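Local coordinates for putative cell adhesion protein (Bacteroides fragilis, PDB 4H40) that is a fimbrillin-like protein, probably a pilus component with a part in cell adhesion, at residues Arg118-Ala123 with Glu138-Thr143; Lys129-Ile134 with Phe219-Gly224. All blocks are in the same frame, centred on the assembly; numbering follows the deposited sequence.

Contact 1 of 2, residues Arg118-Ala123 with Glu138-Thr143; sequences RILSPA and EYLLAT
Ile119 and Thr143 grip each other through two hydrogen bonds, one of them made by a side chain. The Ile119 amide N donates to Thr143 OG1 at 2.8 Å, nearly straight with 160° at the hydrogen, and Thr143 N returns a bond to Ile119 O. The threonine hydroxyl thus takes the place a backbone carbonyl would have, brought there by a chi1 of -61° that sets OG1 beside its own backbone N. Two residues along, Ser121 and Leu141 form an antiparallel hydrogen-bonded pair: Ser121 N reaches Leu141 O at 2.7 Å, and Leu141 N reaches Ser121 O. Leu120 and Ala142 between them are a non-hydrogen-bonded pair. This joins the end of strand 113-121 to the short strand 141-142, whose other edge bonds to strand 177-190, while strand 56-62 flanks 113-121, all within the fimbrillin-like fold. Pro122, after a cis peptide bond, ends the pairing, with CD 3.5 Å from Tyr139 O. On the face carrying Leu120 and Ala142, Leu120 CD2 packs on Ala142 CB at 3.9 Å and on Leu140 CD2 at 4.0 Å. Ser121 and Leu141 point to the other face; Ser121 OG bonds to Thr56 O of the neighbouring strand 56-62. At the far end Thr143 CG2 sits over the centre of the Arg118 guanidinium, 3.8 Å from CZ, and a salt bridge to Asp145 engages Arg118 NH2.

Contact 2 of 2, residues Lys129-Ile134 with Phe219-Gly224; sequences KGFVNI and FDWVNG
Phe131 packs against both Phe219 and Trp221, and the three rings make an aromatic cluster joining two loops of the fimbrillin-like fold: one between strands 113-121 and 141-142, the other between strands 197-207 and 230-231. Phe131 and Phe219 form an offset stack, their centroids 4.8 Å apart and planes inclined by 27°. Phe219 brings CE1 over one face of the Phe131 ring, toward its rim, 3.5 Å from CD2, while Phe219 CD1 rests against Phe131 CB. Val132 CG2, from the next residue in the chain, lies over the centre of the opposite face. Trp221 meets Phe131 at a steeper tilt, 48° between the phenyl and the five-membered ring. CG of Phe131 stands anti to its backbone N (chi1 -168°), which directs the ring at the other loop. Trp221 starts a 3-10 turn, 221-223, and its indole also makes a cation-pi contact with Arg118. No hydrogen bond crosses between the loops, and Phe131, Phe219 and Trp221 supply most of the buried surface. Phe131 CD1 comes over one face of the indole, offset toward its rim, 3.5 Å from Trp221 CD2.

Contacts 1 and 2 lie side by side, their centres about 12 Å apart, and their segments alternate along the chain: the loop that carries 129-134 leaves 118-123 and returns to 138-143. Contact 1 is the more central, its centre about 8 Å from that of the chain, against about 16 Å for the centre of contact 2. Trp221 bridges the two: the indole that meets Phe131 also touches Leu120, with Trp221 CH2 3.6 Å from Leu120 CD2. Leu120 reaches the loop of 129-134 as well, CD1 lying 3.7 Å from Val132 CG1, and Ile134 CD1 packs on Leu140 CB at 3.6 Å. Apolar packing thus runs from the paired strands to the aromatic cluster.

Contact 1 of 2, residues Arg118-Ala123 with Glu138-Thr143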
loop_
_atom_site.group_PDB
_atom_site.type_symbol
_atom_site.label_atom_id
_atom_site.label_comp_id
_atom_site.label_asym_id
_atom_site.label_seq_id
_atom_site.Cartn_x
_atom_site.Cartn_y
_atom_site.Cartn_z
ATOM N N ARG B 118 -27.387 28.033 -5.394
ATOM C CA ARG B 118 -26.337 27.020 -5.428
ATOM C C ARG B 118 -25.354 27.376 -6.529
ATOM O O ARG B 118 -25.698 28.123 -7.456
ATOM C CB ARG B 118 -26.908 25.606 -5.633
ATOM C CG ARG B 118 -27.909 25.194 -4.580
ATOM C CD ARG B 118 -27.996 23.699 -4.453
ATOM N NE ARG B 118 -28.159 23.349 -3.048
ATOM C CZ ARG B 118 -27.423 22.460 -2.396
ATOM N NH1 ARG B 118 -26.497 21.760 -3.029
ATOM N NH2 ARG B 118 -27.626 22.245 -1.113
ATOM N N ILE B 119 -24.117 26.879 -6.402
ATOM C CA ILE B 119 -23.036 27.129 -7.357
ATOM C C ILE B 119 -22.486 25.817 -7.836
ATOM O O ILE B 119 -22.409 24.855 -7.069
ATOM C CB ILE B 119 -21.870 28.012 -6.773
ATOM C CG1 ILE B 119 -22.307 29.083 -5.741
ATOM C CG2 ILE B 119 -20.930 28.556 -7.867
ATOM C CD1 ILE B 119 -23.125 30.184 -6.260
ATOM N N LEU B 120 -22.057 25.812 -9.099
ATOM C CA LEU B 120 -21.385 24.717 -9.798
ATOM C C LEU B 120 -20.218 25.293 -10.564
ATOM O O LEU B 120 -20.335 26.395 -11.118
ATOM C CB LEU B 120 -22.334 23.999 -10.770
ATOM C CG LEU B 120 -23.544 23.320 -10.189
ATOM C CD1 LEU B 120 -24.638 23.294 -11.185
ATOM C CD2 LEU B 120 -23.237 21.910 -9.728
ATOM N N SER B 121 -19.108 24.559 -10.622
ATOM C CA SER B 121 -17.942 24.964 -11.405
ATOM C C SER B 121 -17.237 23.708 -11.899
ATOM O O SER B 121 -16.849 22.879 -11.065
ATOM C CB SER B 121 -17.002 25.871 -10.617
ATOM O OG SER B 121 -15.936 26.295 -11.449
ATOM N N PRO B 122 -17.147 23.472 -13.232
ATOM C CA PRO B 122 -17.568 24.330 -14.367
ATOM C C PRO B 122 -19.074 24.610 -14.426
ATOM O O PRO B 122 -19.866 23.884 -13.817
ATOM C CB PRO B 122 -17.132 23.519 -15.599
ATOM C CG PRO B 122 -16.025 22.646 -15.105
ATOM C CD PRO B 122 -16.467 22.256 -13.725
ATOM N N ALA B 123 -19.465 25.661 -15.188
ATOM C CA ALA B 123 -20.862 26.081 -15.353
ATOM C C ALA B 123 -21.643 25.088 -16.226
ATOM O O ALA B 123 -22.238 25.474 -17.244
ATOM C CB ALA B 123 -20.926 27.489 -15.940
ATOM N N GLU B 138 -13.218 14.011 -14.482
ATOM C CA GLU B 138 -13.624 15.402 -14.368
ATOM C C GLU B 138 -13.766 15.859 -12.925
ATOM O O GLU B 138 -14.059 15.062 -12.038
ATOM C CB GLU B 138 -14.912 15.681 -15.140
ATOM C CG GLU B 138 -16.141 14.981 -14.614
ATOM C CD GLU B 138 -17.341 15.261 -15.486
ATOM O OE1 GLU B 138 -17.752 16.442 -15.531
ATOM O OE2 GLU B 138 -17.808 14.333 -16.190
ATOM N N TYR B 139 -13.533 17.159 -12.706
ATOM C CA TYR B 139 -13.693 17.794 -11.401
ATOM C C TYR B 139 -14.925 18.639 -11.420
ATOM O O TYR B 139 -15.254 19.192 -12.463
ATOM C CB TYR B 139 -12.475 18.651 -11.016
ATOM C CG TYR B 139 -11.181 17.890 -10.978
ATOM C CD1 TYR B 139 -10.950 16.916 -10.011
ATOM C CD2 TYR B 139 -10.177 18.136 -11.908
ATOM C CE1 TYR B 139 -9.753 16.204 -9.976
ATOM C CE2 TYR B 139 -8.956 17.455 -11.855
ATOM C CZ TYR B 139 -8.763 16.474 -10.904
ATOM O OH TYR B 139 -7.593 15.771 -10.892
ATOM N N LEU B 140 -15.627 18.712 -10.274
ATOM C CA LEU B 140 -16.791 19.561 -10.106
ATOM C C LEU B 140 -16.799 20.145 -8.724
ATOM O O LEU B 140 -16.917 19.435 -7.724
ATOM C CB LEU B 140 -18.141 18.887 -10.411
ATOM C CG LEU B 140 -19.353 19.804 -10.181
ATOM C CD1 LEU B 140 -19.713 20.619 -11.419
ATOM C CD2 LEU B 140 -20.522 19.032 -9.634
ATOM N N LEU B 141 -16.647 21.462 -8.688
ATOM C CA LEU B 141 -16.732 22.250 -7.479
ATOM C C LEU B 141 -18.155 22.700 -7.370
ATOM O O LEU B 141 -18.759 23.047 -8.383
ATOM C CB LEU B 141 -15.785 23.450 -7.523
ATOM C CG LEU B 141 -14.284 23.201 -7.503
ATOM C CD1 LEU B 141 -13.562 24.503 -7.626
ATOM C CD2 LEU B 141 -13.845 22.560 -6.207
ATOM N N ALA B 142 -18.721 22.646 -6.180
ATOM C CA ALA B 142 -20.115 23.020 -5.993
ATOM C C ALA B 142 -20.422 23.318 -4.531
ATOM O O ALA B 142 -19.564 23.177 -3.650
ATOM C CB ALA B 142 -21.017 21.879 -6.475
ATOM N N THR B 143 -21.662 23.724 -4.295
ATOM C CA THR B 143 -22.285 23.946 -2.998
ATOM C C THR B 143 -22.364 22.576 -2.309
ATOM O O THR B 143 -22.745 21.589 -2.945
ATOM C CB THR B 143 -23.681 24.565 -3.238
ATOM O OG1 THR B 143 -23.544 25.815 -3.923
ATOM C CG2 THR B 143 -24.463 24.756 -1.966
#

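Contact 2 of 2, residues Lys129-Ile134 with Phe219-Gly224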
loop_
_atom_site.group_PDB
_atom_site.type_symbol
_atom_site.label_atom_id
_atom_site.label_comp_id
_atom_site.label_asym_id
_atom_site.label_seq_id
_atom_site.Cartn_x
_atom_site.Cartn_y
_atom_site.Cartn_z
ATOM N N LYS B 129 -33.327 16.089 -13.488
ATOM C CA LYS B 129 -33.445 15.874 -12.041
ATOM C C LYS B 129 -32.947 17.080 -11.193
ATOM O O LYS B 129 -32.987 17.017 -9.962
ATOM C CB LYS B 129 -32.689 14.588 -11.637
ATOM C CG LYS B 129 -33.210 13.293 -12.295
ATOM C CD LYS B 129 -34.419 12.705 -11.571
ATOM C CE LYS B 129 -34.866 11.382 -12.147
ATOM N NZ LYS B 129 -36.127 10.899 -11.512
ATOM N N GLY B 130 -32.509 18.156 -11.847
ATOM C CA GLY B 130 -32.048 19.356 -11.158
ATOM C C GLY B 130 -30.587 19.389 -10.757
ATOM O O GLY B 130 -30.150 20.374 -10.150
ATOM N N PHE B 131 -29.822 18.312 -11.062
ATOM C CA PHE B 131 -28.377 18.272 -10.809
ATOM C C PHE B 131 -27.646 18.337 -12.165
ATOM O O PHE B 131 -28.224 18.793 -13.145
ATOM C CB PHE B 131 -27.951 17.038 -9.963
ATOM C CG PHE B 131 -26.518 17.053 -9.411
ATOM C CD1 PHE B 131 -25.981 18.204 -8.825
ATOM C CD2 PHE B 131 -25.721 15.914 -9.460
ATOM C CE1 PHE B 131 -24.679 18.206 -8.293
ATOM C CE2 PHE B 131 -24.422 15.922 -8.925
ATOM C CZ PHE B 131 -23.916 17.064 -8.335
ATOM N N VAL B 132 -26.379 17.925 -12.208
ATOM C CA VAL B 132 -25.564 17.919 -13.411
ATOM C C VAL B 132 -25.131 16.488 -13.718
ATOM O O VAL B 132 -25.035 15.658 -12.814
ATOM C CB VAL B 132 -24.337 18.878 -13.291
ATOM C CG1 VAL B 132 -24.766 20.339 -13.341
ATOM C CG2 VAL B 132 -23.516 18.599 -12.042
ATOM N N ASN B 133 -24.867 16.213 -15.000
ATOM C CA ASN B 133 -24.323 14.941 -15.459
ATOM C C ASN B 133 -22.805 14.954 -15.174
ATOM O O ASN B 133 -22.096 15.858 -15.637
ATOM C CB ASN B 133 -24.619 14.741 -16.962
ATOM C CG ASN B 133 -26.076 14.559 -17.321
ATOM O OD1 ASN B 133 -26.846 13.909 -16.614
ATOM N ND2 ASN B 133 -26.488 15.099 -18.466
ATOM N N ILE B 134 -22.317 14.000 -14.361
ATOM C CA ILE B 134 -20.890 13.955 -14.018
ATOM C C ILE B 134 -20.407 12.516 -14.019
ATOM O O ILE B 134 -21.011 11.664 -13.361
ATOM C CB ILE B 134 -20.541 14.713 -12.693
ATOM C CG1 ILE B 134 -19.100 14.446 -12.251
ATOM C CG2 ILE B 134 -21.521 14.434 -11.560
ATOM C CD1 ILE B 134 -18.358 15.620 -11.875
ATOM N N PHE B 219 -32.522 12.304 -7.538
ATOM C CA PHE B 219 -31.494 12.984 -6.768
ATOM C C PHE B 219 -32.000 14.388 -6.438
ATOM O O PHE B 219 -32.172 15.211 -7.345
ATOM C CB PHE B 219 -30.218 13.022 -7.634
ATOM C CG PHE B 219 -28.949 13.459 -6.957
ATOM C CD1 PHE B 219 -28.543 14.786 -7.000
ATOM C CD2 PHE B 219 -28.132 12.539 -6.321
ATOM C CE1 PHE B 219 -27.353 15.186 -6.396
ATOM C CE2 PHE B 219 -26.943 12.940 -5.718
ATOM C CZ PHE B 219 -26.563 14.262 -5.761
ATOM N N ASP B 220 -32.276 14.653 -5.154
ATOM C CA ASP B 220 -32.813 15.952 -4.748
ATOM C C ASP B 220 -31.674 16.797 -4.167
ATOM O O ASP B 220 -31.539 16.937 -2.954
ATOM C CB ASP B 220 -33.984 15.753 -3.760
ATOM C CG ASP B 220 -34.822 16.982 -3.439
ATOM O OD1 ASP B 220 -34.776 17.965 -4.224
ATOM O OD2 ASP B 220 -35.575 16.936 -2.441
ATOM N N TRP B 221 -30.832 17.328 -5.060
ATOM C CA TRP B 221 -29.643 18.097 -4.712
ATOM C C TRP B 221 -29.933 19.318 -3.821
ATOM O O TRP B 221 -29.208 19.531 -2.858
ATOM C CB TRP B 221 -28.905 18.544 -5.983
ATOM C CG TRP B 221 -27.568 19.162 -5.710
ATOM C CD1 TRP B 221 -26.595 18.686 -4.877
ATOM C CD2 TRP B 221 -27.059 20.382 -6.269
ATOM N NE1 TRP B 221 -25.513 19.531 -4.885
ATOM C CE2 TRP B 221 -25.764 20.576 -5.738
ATOM C CE3 TRP B 221 -27.552 21.302 -7.204
ATOM C CZ2 TRP B 221 -24.979 21.688 -6.066
ATOM C CZ3 TRP B 221 -26.760 22.388 -7.549
ATOM C CH2 TRP B 221 -25.493 22.575 -6.978
ATOM N N VAL B 222 -30.990 20.085 -4.119
ATOM C CA VAL B 222 -31.360 21.295 -3.374
ATOM C C VAL B 222 -31.729 20.992 -1.876
ATOM O O VAL B 222 -31.617 21.881 -1.022
ATOM C CB VAL B 222 -32.479 22.065 -4.113
ATOM C CG1 VAL B 222 -33.803 21.315 -4.088
ATOM C CG2 VAL B 222 -32.629 23.483 -3.579
ATOM N N ASN B 223 -32.124 19.749 -1.557
ATOM C CA ASN B 223 -32.475 19.421 -0.183
ATOM C C ASN B 223 -31.357 18.641 0.551
ATOM O O ASN B 223 -31.574 18.191 1.679
ATOM C CB ASN B 223 -33.800 18.692 -0.132
ATOM C CG ASN B 223 -34.963 19.630 -0.349
ATOM O OD1 ASN B 223 -35.523 19.711 -1.444
ATOM N ND2 ASN B 223 -35.321 20.400 0.677
ATOM N N GLY B 224 -30.172 18.545 -0.061
ATOM C CA GLY B 224 -29.000 17.931 0.562
ATOM C C GLY B 224 -28.444 16.623 0.019
ATOM O O GLY B 224 -27.503 16.083 0.611
#